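Local coordinates for probable sugar ABC transporter, sugar-binding protein (PDB 2W7Y) that binds the blood group A-trisaccharide and probably hands such glycans to an ABC transporter for uptake, at residues N108-L112 / A113-Q117; E98-D101 / V102-L105; F277-G280 / V281-G285; K339-F342 / E343-A347. One frame throughout, in Å; residues are numbered along the deposited sequence.

Contact 1 of 4, residues N108-L112 / A113-Q117. With A2G (2-acetamido-2-deoxy-alpha-D-galactopyranose), chain C.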
loop_
_atom_site.group_PDB
_atom_site.type_symbol
_atom_site.label_atom_id
_atom_site.label_comp_id
_atom_site.label_asym_id
_atom_site.label_seq_id
_atom_site.Cartn_x
_atom_site.Cartn_y
_atom_site.Cartn_z
ATOM N N ASN A 108 2.004 -6.244 1.698
ATOM C CA ASN A 108 1.145 -7.257 2.311
ATOM C C ASN A 108 1.502 -7.489 3.770
ATOM O O ASN A 108 2.664 -7.396 4.145
ATOM C CB ASN A 108 1.213 -8.578 1.540
ATOM C CG ASN A 108 0.599 -8.484 0.155
ATOM O OD1 ASN A 108 1.289 -8.649 -0.855
ATOM N ND2 ASN A 108 -0.702 -8.219 0.099
ATOM N N ALA A 109 0.495 -7.782 4.588
ATOM C CA ALA A 109 0.703 -7.999 6.018
ATOM C C ALA A 109 1.269 -9.385 6.297
ATOM O O ALA A 109 0.978 -10.343 5.570
ATOM C CB ALA A 109 -0.597 -7.789 6.786
ATOM N N VAL A 110 2.081 -9.476 7.347
ATOM C CA VAL A 110 2.589 -10.757 7.842
ATOM C C VAL A 110 1.428 -11.599 8.365
ATOM O O VAL A 110 0.469 -11.070 8.942
ATOM C CB VAL A 110 3.671 -10.569 8.953
ATOM C CG1 VAL A 110 4.158 -11.908 9.493
ATOM C CG2 VAL A 110 4.856 -9.779 8.417
ATOM N N SER A 111 1.509 -12.906 8.132
ATOM C CA SER A 111 0.554 -13.855 8.688
ATOM C C SER A 111 0.573 -13.773 10.213
ATOM O O SER A 111 1.642 -13.798 10.830
ATOM C CB SER A 111 0.898 -15.272 8.234
ATOM O OG SER A 111 0.133 -16.232 8.938
ATOM N N LEU A 112 -0.611 -13.655 10.808
ATOM C CA LEU A 112 -0.752 -13.629 12.264
ATOM C C LEU A 112 -0.481 -15.004 12.876
ATOM O O LEU A 112 -0.005 -15.101 14.008
ATOM C CB LEU A 112 -2.137 -13.115 12.668
ATOM C CG LEU A 112 -2.502 -11.654 12.344
ATOM C CD1 LEU A 112 -3.949 -11.367 12.744
ATOM C CD2 LEU A 112 -1.559 -10.652 13.011
ATOM N N ALA A 113 -0.783 -16.055 12.114
ATOM C CA ALA A 113 -0.472 -17.431 12.496
ATOM C C ALA A 113 1.035 -17.695 12.496
ATOM O O ALA A 113 1.525 -18.499 13.286
ATOM C CB ALA A 113 -1.183 -18.409 11.569
ATOM N N ALA A 114 1.760 -17.024 11.603
ATOM C CA ALA A 114 3.216 -17.134 11.538
ATOM C C ALA A 114 3.876 -16.529 12.780
ATOM O O ALA A 114 4.838 -17.089 13.317
ATOM C CB ALA A 114 3.743 -16.478 10.283
ATOM N N ILE A 115 3.343 -15.394 13.228
ATOM C CA ILE A 115 3.823 -14.727 14.437
ATOM C C ILE A 115 3.518 -15.545 15.702
ATOM O O ILE A 115 4.371 -15.653 16.588
ATOM C CB ILE A 115 3.272 -13.278 14.537
ATOM C CG1 ILE A 115 3.902 -12.400 13.447
ATOM C CG2 ILE A 115 3.517 -12.685 15.929
ATOM C CD1 ILE A 115 3.073 -11.190 13.073
ATOM N N GLU A 116 2.322 -16.133 15.771
ATOM C CA GLU A 116 1.919 -16.962 16.920
ATOM C C GLU A 116 2.790 -18.221 17.049
ATOM O O GLU A 116 3.102 -18.662 18.160
ATOM C CB GLU A 116 0.423 -17.336 16.850
ATOM C CG GLU A 116 0.131 -18.705 16.210
ATOM C CD GLU A 116 -1.355 -19.013 16.013
ATOM O OE1 GLU A 116 -2.201 -18.427 16.726
ATOM O OE2 GLU A 116 -1.667 -19.866 15.144
ATOM N N GLN A 117 3.175 -18.784 15.904
ATOM C CA GLN A 117 3.995 -19.989 15.851
ATOM C C GLN A 117 5.481 -19.642 15.822
ATOM O O GLN A 117 6.326 -20.534 15.691
ATOM C CB GLN A 117 3.645 -20.813 14.609
ATOM C CG GLN A 117 2.320 -21.552 14.669
ATOM C CD GLN A 117 1.991 -22.255 13.362
ATOM O OE1 GLN A 117 0.931 -22.030 12.778
ATOM N NE2 GLN A 117 2.899 -23.105 12.894
HETATM O O5 A2G C . 0.097 -1.276 -4.933
HETATM C C1 A2G C . 0.499 -2.015 -3.749
HETATM C C2 A2G C . -0.639 -2.952 -3.377
HETATM N N2 A2G C . -0.297 -3.767 -2.211
HETATM C C3 A2G C . -0.920 -3.906 -4.546
HETATM O O3 A2G C . -1.922 -4.856 -4.179
HETATM C C4 A2G C . -1.319 -3.119 -5.795
HETATM O O4 A2G C . -2.557 -2.432 -5.573
HETATM C C5 A2G C . -0.211 -2.108 -6.114
HETATM C C6 A2G C . -0.573 -1.221 -7.303
HETATM O O6 A2G C . 0.447 -0.233 -7.459
HETATM C C7 A2G C . -1.079 -3.826 -1.139
HETATM O O7 A2G C . -2.129 -3.198 -1.002
HETATM C C8 A2G C . -0.563 -4.749 -0.039
#
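With chi1 at 170°, Ser-111 carries OG anti to its own backbone N, and this swings the hydroxyl back over the start of helix 112-116, toward Ala-114 N. Ser-111 is the N-cap of that helix. Its OG accepts from Ala-114 N at 3.2 Å, with an N-H...O angle of 147°. The bond gives a partner to an amide in the first turn, where helical carbonyls are lacking. The backbone O of Ser-111 adds weak bonds from Ala-114 N and from Ile-115 N, the latter at 3.3 Å. The next i+4 bond, Glu-116 N to Leu-112 O, is firmer, at 3.1 Å. Its donor is tilted 28° from the carbonyl plane.

The residue before the cap and the fourth residue after it close a hydrophobic staple. Val-110 CG1 meets Ile-115 CD1 at 3.8 Å, and the two side chains cross at about a right angle. The ethyl arm of Ile-115 also lies beside the serine carbonyl, with CD1 3.7 Å from Ser-111 O. Under the cap, Ala-114 CB sits 3.7 Å from Ser-111 CB. Both residues rest on Val-94 of helix 86-94, while Ile-115 reaches Tyr-150.

The helix is short, and Gln-117 already leaves helical geometry. Upstream, the extended chain runs from the cap to the glycan pocket. There it meets the acetamido methyl of the N-acetylgalactosamine, the sugar that marks the A antigen: Asn-108 N lies 3.4 Å from A2G C8.

Contact 2 of 4, residues E98-D101 / V102-L105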
loop_
_atom_site.group_PDB
_atom_site.type_symbol
_atom_site.label_atom_id
_atom_site.label_comp_id
_atom_site.label_asym_id
_atom_site.label_seq_id
_atom_site.Cartn_x
_atom_site.Cartn_y
_atom_site.Cartn_z
ATOM N N GLU A 98 6.171 -23.851 8.576
ATOM C CA GLU A 98 7.405 -23.345 7.978
ATOM C C GLU A 98 7.268 -21.881 7.538
ATOM O O GLU A 98 6.221 -21.256 7.723
ATOM C CB GLU A 98 7.832 -24.243 6.808
ATOM C CG GLU A 98 8.181 -25.674 7.220
ATOM C CD GLU A 98 8.341 -26.622 6.046
ATOM O OE1 GLU A 98 8.233 -27.849 6.261
ATOM O OE2 GLU A 98 8.575 -26.154 4.911
ATOM N N PHE A 99 8.339 -21.334 6.975
ATOM C CA PHE A 99 8.335 -19.971 6.461
ATOM C C PHE A 99 9.355 -19.867 5.326
ATOM O O PHE A 99 10.401 -20.523 5.381
ATOM C CB PHE A 99 8.654 -18.970 7.581
ATOM C CG PHE A 99 8.104 -17.591 7.339
ATOM C CD1 PHE A 99 6.746 -17.323 7.523
ATOM C CD2 PHE A 99 8.941 -16.556 6.924
ATOM C CE1 PHE A 99 6.233 -16.051 7.296
ATOM C CE2 PHE A 99 8.437 -15.279 6.689
ATOM C CZ PHE A 99 7.081 -15.027 6.876
ATOM N N PRO A 100 9.046 -19.073 4.276
ATOM C CA PRO A 100 10.046 -18.820 3.233
ATOM C C PRO A 100 11.276 -18.154 3.836
ATOM O O PRO A 100 11.136 -17.256 4.672
ATOM C CB PRO A 100 9.328 -17.857 2.275
ATOM C CG PRO A 100 8.190 -17.289 3.063
ATOM C CD PRO A 100 7.774 -18.385 3.992
ATOM N N ASP A 101 12.466 -18.601 3.434
ATOM C CA ASP A 101 13.717 -18.071 3.994
ATOM C C ASP A 101 13.673 -16.547 4.117
ATOM O O ASP A 101 13.846 -15.998 5.205
ATOM C CB ASP A 101 14.922 -18.509 3.156
ATOM C CG ASP A 101 15.206 -19.999 3.255
ATOM O OD1 ASP A 101 16.025 -20.486 2.446
ATOM O OD2 ASP A 101 14.629 -20.687 4.132
ATOM N N VAL A 102 13.438 -15.878 2.990
ATOM C CA VAL A 102 13.256 -14.428 2.944
ATOM C C VAL A 102 12.113 -14.157 1.977
ATOM O O VAL A 102 12.067 -14.740 0.893
ATOM C CB VAL A 102 14.536 -13.686 2.444
ATOM C CG1 VAL A 102 14.320 -12.162 2.410
ATOM C CG2 VAL A 102 15.749 -14.026 3.302
ATOM N N ILE A 103 11.178 -13.298 2.376
ATOM C CA ILE A 103 10.137 -12.836 1.460
ATOM C C ILE A 103 9.934 -11.327 1.569
ATOM O O ILE A 103 9.885 -10.786 2.672
ATOM C CB ILE A 103 8.794 -13.622 1.623
ATOM C CG1 ILE A 103 7.794 -13.240 0.516
ATOM C CG2 ILE A 103 8.212 -13.447 3.037
ATOM C CD1 ILE A 103 6.712 -14.273 0.248
ATOM N N ASP A 104 9.863 -10.658 0.419
ATOM C CA ASP A 104 9.432 -9.267 0.353
ATOM C C ASP A 104 7.935 -9.255 0.088
ATOM O O ASP A 104 7.475 -9.574 -1.010
ATOM C CB ASP A 104 10.194 -8.477 -0.725
ATOM C CG ASP A 104 9.658 -7.051 -0.904
ATOM O OD1 ASP A 104 9.765 -6.518 -2.031
ATOM O OD2 ASP A 104 9.120 -6.463 0.064
ATOM N N LEU A 105 7.186 -8.882 1.118
ATOM C CA LEU A 105 5.735 -8.939 1.096
ATOM C C LEU A 105 5.097 -7.813 0.288
ATOM O O LEU A 105 3.913 -7.883 -0.031
ATOM C CB LEU A 105 5.192 -8.968 2.527
ATOM C CG LEU A 105 5.395 -10.296 3.263
ATOM C CD1 LEU A 105 4.959 -10.167 4.704
ATOM C CD2 LEU A 105 4.624 -11.421 2.561
#
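Ile-103 CG2 comes obliquely to the Phe-99 ring, 4.1 Å from Phe-99 CE2, while Pro-100 CD lies over one face of that ring, 3.4 Å above the plane and toward the rim. The isoleucine and phenylalanine side chains lie at about a right angle. This is the entry to strand 102-104, the last step of a beta-alpha-beta crossover. The chain leaves edge strand 76-81, runs through helix 86-94, and re-enters the sheet on the far side of strand 39-44. The strand order 2-1-3-4 fits the class II solute-binding fold.

The contact is wholly apolar, with no hydrogen bond between the two segments. Ile-103 carries it mainly with the CG2 methyl. CG1 is anti to the backbone N (chi1 -172°), which leaves CG2 in the crowded position between N and the carbonyl carbon, turned to both Phe-99 and Pro-100. Ile-89 and Met-90 of helix 86-94 cover this cluster, so it joins the helix to the sheet.

At the bend, Asp-101 has helical backbone angles between extended neighbours. Its OD1 makes a salt bridge with Lys-321 and accepts from Glu-41 N. Beyond the bend, the isoleucine methyl touches the proline ring: Ile-103 CG2 is 3.8 Å from Pro-100 CG.

Contact 3 of 4, residues F277-G280 / V281-G285. With GAL (beta-D-galactopyranose), chain B; A2G (2-acetamido-2-deoxy-alpha-D-galactopyranose), chain C.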
loop_
_atom_site.group_PDB
_atom_site.type_symbol
_atom_site.label_atom_id
_atom_site.label_comp_id
_atom_site.label_asym_id
_atom_site.label_seq_id
_atom_site.Cartn_x
_atom_site.Cartn_y
_atom_site.Cartn_z
ATOM N N PHE A 277 -7.903 7.814 -9.521
ATOM C CA PHE A 277 -7.184 6.556 -9.369
ATOM C C PHE A 277 -6.601 6.489 -7.970
ATOM O O PHE A 277 -5.699 7.250 -7.631
ATOM C CB PHE A 277 -6.077 6.467 -10.429
ATOM C CG PHE A 277 -5.300 5.177 -10.419
ATOM C CD1 PHE A 277 -5.948 3.946 -10.355
ATOM C CD2 PHE A 277 -3.915 5.197 -10.519
ATOM C CE1 PHE A 277 -5.223 2.758 -10.362
ATOM C CE2 PHE A 277 -3.181 4.016 -10.532
ATOM C CZ PHE A 277 -3.836 2.792 -10.450
ATOM N N PHE A 278 -7.136 5.587 -7.156
ATOM C CA PHE A 278 -6.671 5.426 -5.785
ATOM C C PHE A 278 -5.461 4.493 -5.728
ATOM O O PHE A 278 -5.603 3.273 -5.608
ATOM C CB PHE A 278 -7.805 4.926 -4.871
ATOM C CG PHE A 278 -9.085 5.716 -4.998
ATOM C CD1 PHE A 278 -9.159 7.029 -4.545
ATOM C CD2 PHE A 278 -10.214 5.144 -5.571
ATOM C CE1 PHE A 278 -10.336 7.767 -4.666
ATOM C CE2 PHE A 278 -11.396 5.871 -5.692
ATOM C CZ PHE A 278 -11.457 7.189 -5.245
ATOM N N ASN A 279 -4.272 5.083 -5.847
ATOM C CA ASN A 279 -3.015 4.348 -5.711
ATOM C C ASN A 279 -1.936 5.225 -5.073
ATOM O O ASN A 279 -2.084 6.446 -5.005
ATOM C CB ASN A 279 -2.550 3.787 -7.059
ATOM C CG ASN A 279 -1.629 2.581 -6.910
ATOM O OD1 ASN A 279 -1.481 2.030 -5.816
ATOM N ND2 ASN A 279 -1.004 2.168 -8.010
ATOM N N GLY A 280 -0.863 4.593 -4.598
ATOM C CA GLY A 280 0.192 5.290 -3.865
ATOM C C GLY A 280 1.134 6.124 -4.709
ATOM O O GLY A 280 0.986 6.202 -5.928
ATOM N N VAL A 281 2.107 6.745 -4.045
ATOM C CA VAL A 281 3.077 7.627 -4.700
ATOM C C VAL A 281 3.946 6.883 -5.717
ATOM O O VAL A 281 4.419 7.471 -6.691
ATOM C CB VAL A 281 3.975 8.386 -3.669
ATOM C CG1 VAL A 281 3.131 9.271 -2.763
ATOM C CG2 VAL A 281 4.826 7.421 -2.839
ATOM N N TRP A 282 4.128 5.583 -5.484
ATOM C CA TRP A 282 4.938 4.714 -6.332
ATOM C C TRP A 282 4.403 4.593 -7.763
ATOM O O TRP A 282 5.095 4.084 -8.643
ATOM C CB TRP A 282 5.061 3.331 -5.686
ATOM C CG TRP A 282 3.731 2.693 -5.360
ATOM C CD1 TRP A 282 2.957 1.946 -6.200
ATOM C CD2 TRP A 282 3.024 2.753 -4.111
ATOM N NE1 TRP A 282 1.820 1.533 -5.554
ATOM C CE2 TRP A 282 1.831 2.018 -4.272
ATOM C CE3 TRP A 282 3.284 3.353 -2.870
ATOM C CZ2 TRP A 282 0.903 1.860 -3.239
ATOM C CZ3 TRP A 282 2.360 3.196 -1.846
ATOM C CH2 TRP A 282 1.185 2.458 -2.037
ATOM N N ALA A 283 3.179 5.073 -7.986
ATOM C CA ALA A 283 2.550 5.085 -9.311
ATOM C C ALA A 283 3.125 6.152 -10.245
ATOM O O ALA A 283 2.832 6.160 -11.442
ATOM C CB ALA A 283 1.043 5.265 -9.175
ATOM N N SER A 284 3.952 7.034 -9.686
ATOM C CA SER A 284 4.490 8.211 -10.377
ATOM C C SER A 284 5.151 7.951 -11.729
ATOM O O SER A 284 4.963 8.730 -12.664
ATOM C CB SER A 284 5.465 8.948 -9.465
ATOM O OG SER A 284 4.773 9.540 -8.392
ATOM N N GLY A 285 5.924 6.871 -11.824
ATOM C CA GLY A 285 6.597 6.498 -13.068
ATOM C C GLY A 285 5.654 6.173 -14.213
ATOM O O GLY A 285 5.964 6.441 -15.379
HETATM C C1 GAL B . 5.256 -1.996 -4.920
HETATM C C2 GAL B . 3.938 -2.730 -4.667
HETATM C C3 GAL B . 2.885 -1.773 -4.100
HETATM C C4 GAL B . 3.435 -0.939 -2.937
HETATM C C5 GAL B . 4.739 -0.261 -3.383
HETATM C C6 GAL B . 5.389 0.615 -2.309
HETATM O O1 GAL B . 6.265 -2.948 -5.171
HETATM O O2 GAL B . 3.498 -3.274 -5.894
HETATM O O3 GAL B . 1.741 -2.497 -3.708
HETATM O O4 GAL B . 3.638 -1.779 -1.825
HETATM O O5 GAL B . 5.666 -1.247 -3.795
HETATM O O6 GAL B . 6.236 1.559 -2.938
HETATM O O5 A2G C . 0.097 -1.276 -4.933
HETATM C C1 A2G C . 0.499 -2.015 -3.749
HETATM C C2 A2G C . -0.639 -2.952 -3.377
HETATM N N2 A2G C . -0.297 -3.767 -2.211
HETATM C C3 A2G C . -0.920 -3.906 -4.546
HETATM O O3 A2G C . -1.922 -4.856 -4.179
HETATM C C4 A2G C . -1.319 -3.119 -5.795
HETATM O O4 A2G C . -2.557 -2.432 -5.573
HETATM C C5 A2G C . -0.211 -2.108 -6.114
HETATM C C6 A2G C . -0.573 -1.221 -7.303
HETATM O O6 A2G C . 0.447 -0.233 -7.459
HETATM C C7 A2G C . -1.079 -3.826 -1.139
HETATM O O7 A2G C . -2.129 -3.198 -1.002
HETATM C C8 A2G C . -0.563 -4.749 -0.039
#
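Gly-280 O accepts from Ala-283 N at 3.2 Å, closing a 3-10 turn; the donor stands 50° out of the carbonyl plane. The next turn is tied at Val-281 O, which accepts from both the backbone N and the OG of Ser-284. The glycine lets the chain pass flat against the indole of Trp-282. Gly-280 CA lies 3.4 Å from the centroid of the six-membered ring, a CH-pi contact almost straight over the face.

On the opposite face sits the galactose, its C5 3.5 Å above the indole plane. This aromatic platform for a sugar is familiar from carbohydrate-binding pockets, and here it belongs to the glycan site of the solute-binding protein. Phe-157 meets Trp-282 edge-to-face.

The N-acetylgalactosamine is held at the ring edge. A2G O6 lies at the indole edge, in plane, and accepts from Trp-282 NE1 at 2.9 Å and from Asn-279 ND2 at 2.9 Å. The asparagine bond is the straighter, at 163°. The amide stands nearly upright to the indole, 85° between planes. A weak bond from Gly-280 N to Asn-279 OD1 at 2.9 Å may steady that amide. Glu-205 and Arg-209 also bond to the same sugar.

Contact 4 of 4, residues K339-F342 / E343-A347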
loop_
_atom_site.group_PDB
_atom_site.type_symbol
_atom_site.label_atom_id
_atom_site.label_comp_id
_atom_site.label_asym_id
_atom_site.label_seq_id
_atom_site.Cartn_x
_atom_site.Cartn_y
_atom_site.Cartn_z
ATOM N N LYS A 339 18.668 5.597 -2.349
ATOM C CA LYS A 339 18.760 6.628 -3.381
ATOM C C LYS A 339 18.258 6.081 -4.717
ATOM O O LYS A 339 17.587 6.782 -5.470
ATOM C CB LYS A 339 20.196 7.141 -3.515
ATOM C CG LYS A 339 20.337 8.352 -4.430
ATOM C CD LYS A 339 21.747 8.891 -4.445
ATOM C CE LYS A 339 21.819 10.171 -5.267
ATOM N NZ LYS A 339 23.146 10.830 -5.140
ATOM N N VAL A 340 18.581 4.820 -4.994
ATOM C CA VAL A 340 18.062 4.117 -6.170
ATOM C C VAL A 340 16.557 3.883 -6.026
ATOM O O VAL A 340 15.815 4.015 -6.998
ATOM C CB VAL A 340 18.808 2.777 -6.422
ATOM C CG1 VAL A 340 18.231 2.047 -7.629
ATOM C CG2 VAL A 340 20.303 3.024 -6.615
ATOM N N ILE A 341 16.117 3.554 -4.809
ATOM C CA ILE A 341 14.690 3.388 -4.505
ATOM C C ILE A 341 13.889 4.652 -4.835
ATOM O O ILE A 341 12.783 4.553 -5.341
ATOM C CB ILE A 341 14.430 2.939 -3.023
ATOM C CG1 ILE A 341 15.019 1.542 -2.737
ATOM C CG2 ILE A 341 12.941 2.995 -2.679
ATOM C CD1 ILE A 341 14.375 0.370 -3.492
ATOM N N PHE A 342 14.451 5.828 -4.568
ATOM C CA PHE A 342 13.782 7.085 -4.914
ATOM C C PHE A 342 13.936 7.497 -6.385
ATOM O O PHE A 342 12.955 7.864 -7.026
ATOM C CB PHE A 342 14.218 8.228 -3.983
ATOM C CG PHE A 342 13.513 9.530 -4.254
ATOM C CD1 PHE A 342 12.161 9.679 -3.967
ATOM C CD2 PHE A 342 14.199 10.603 -4.814
ATOM C CE1 PHE A 342 11.506 10.874 -4.232
ATOM C CE2 PHE A 342 13.550 11.803 -5.077
ATOM C CZ PHE A 342 12.203 11.938 -4.789
ATOM N N GLU A 343 15.159 7.426 -6.912
ATOM C CA GLU A 343 15.479 7.982 -8.237
ATOM C C GLU A 343 15.147 7.078 -9.432
ATOM O O GLU A 343 14.646 7.560 -10.448
ATOM C CB GLU A 343 16.951 8.406 -8.307
ATOM C CG GLU A 343 17.325 9.571 -7.400
ATOM C CD GLU A 343 18.723 10.099 -7.668
ATOM O OE1 GLU A 343 18.927 11.326 -7.548
ATOM O OE2 GLU A 343 19.624 9.296 -8.004
ATOM N N LYS A 344 15.456 5.786 -9.322
ATOM C CA LYS A 344 15.210 4.827 -10.404
ATOM C C LYS A 344 13.860 4.138 -10.237
ATOM O O LYS A 344 13.039 4.123 -11.156
ATOM C CB LYS A 344 16.334 3.789 -10.479
ATOM C CG LYS A 344 17.422 4.108 -11.491
ATOM C CD LYS A 344 18.378 5.177 -10.990
ATOM C CE LYS A 344 19.250 5.706 -12.118
ATOM N NZ LYS A 344 18.445 6.392 -13.172
ATOM N N VAL A 345 13.658 3.548 -9.064
ATOM C CA VAL A 345 12.347 3.094 -8.638
ATOM C C VAL A 345 11.640 4.376 -8.235
ATOM O O VAL A 345 12.194 5.181 -7.493
ATOM C CB VAL A 345 12.456 2.149 -7.413
ATOM C CG1 VAL A 345 11.084 1.641 -6.989
ATOM C CG2 VAL A 345 13.425 0.997 -7.696
ATOM N N GLY A 346 10.439 4.609 -8.736
ATOM C CA GLY A 346 9.776 5.867 -8.395
ATOM C C GLY A 346 8.971 5.731 -7.121
ATOM O O GLY A 346 7.766 5.934 -7.136
ATOM N N ALA A 347 9.637 5.381 -6.022
ATOM C CA ALA A 347 8.960 5.127 -4.751
ATOM C C ALA A 347 9.521 5.948 -3.589
ATOM O O ALA A 347 10.588 6.554 -3.704
ATOM C CB ALA A 347 9.000 3.646 -4.428
HETATM O O HOH W 1 12.001 9.122 -9.044
#
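Backbone bonds from Glu-343 and Lys-344 to Lys-339 and Val-340 end helix 335-343, which opens into a loop. Glu-343 N to Lys-339 O, at 2.9 Å, and Lys-344 N to Val-340 O, also at 2.9 Å, continue the helical pattern. Val-345 N departs from it, donating to the same Val-340 O at 3.0 Å. This is an i+5 to i bond, a pi turn, and it lies nearly along the C=O axis. A water donates to Phe-342 O and, weakly, to Glu-343 O.

Among charged side chains, Lys-339 and Glu-343 lie side by side, both extended and pointing the same way. Their charged ends do not meet, with Lys-339 NZ 4.8 Å from Glu-343 OE2. It is the lysine CE that approaches the carboxylate, so any attraction is probably weak.

Apolar contacts are light. Val-340 CG1, anti to its backbone N (chi1 179°), touches Lys-344 CB at 3.8 Å. Val-345 packs on Val-55 and Met-59 of helix 54-69.

The loop then folds back past Phe-342 to the glycan pocket, where Ala-347 touches the galactose. Ala-347 O lies at the edge of the Phe-342 ring, near its plane, and takes a CA-H...O contact from Phe-342 CA at 3.5 Å.

Contacts 2 and 3 are buried, contact 4 is partly so, and contact 1 lies at the surface. Contacts 1 and 2 follow each other in the chain and touch: Val-110 packs on Leu-105 and Ala-114 on Phe-99, and both contacts pack on helix 86-94. Contacts 3 and 4 meet beside the galactose, where Trp-282 packs against Gly-346 and Ala-347. The chemistry differs with place. A helix start is capped by a hydroxyl in contact 1; in contact 4 a helix ends in a pi turn on one carbonyl. Contact 2 is apolar, as suits a sheet covered by a helix. Contact 3 alone gives polar side-chain bonds to the sugar, though contacts 1 and 3 both reach the N-acetylgalactosamine.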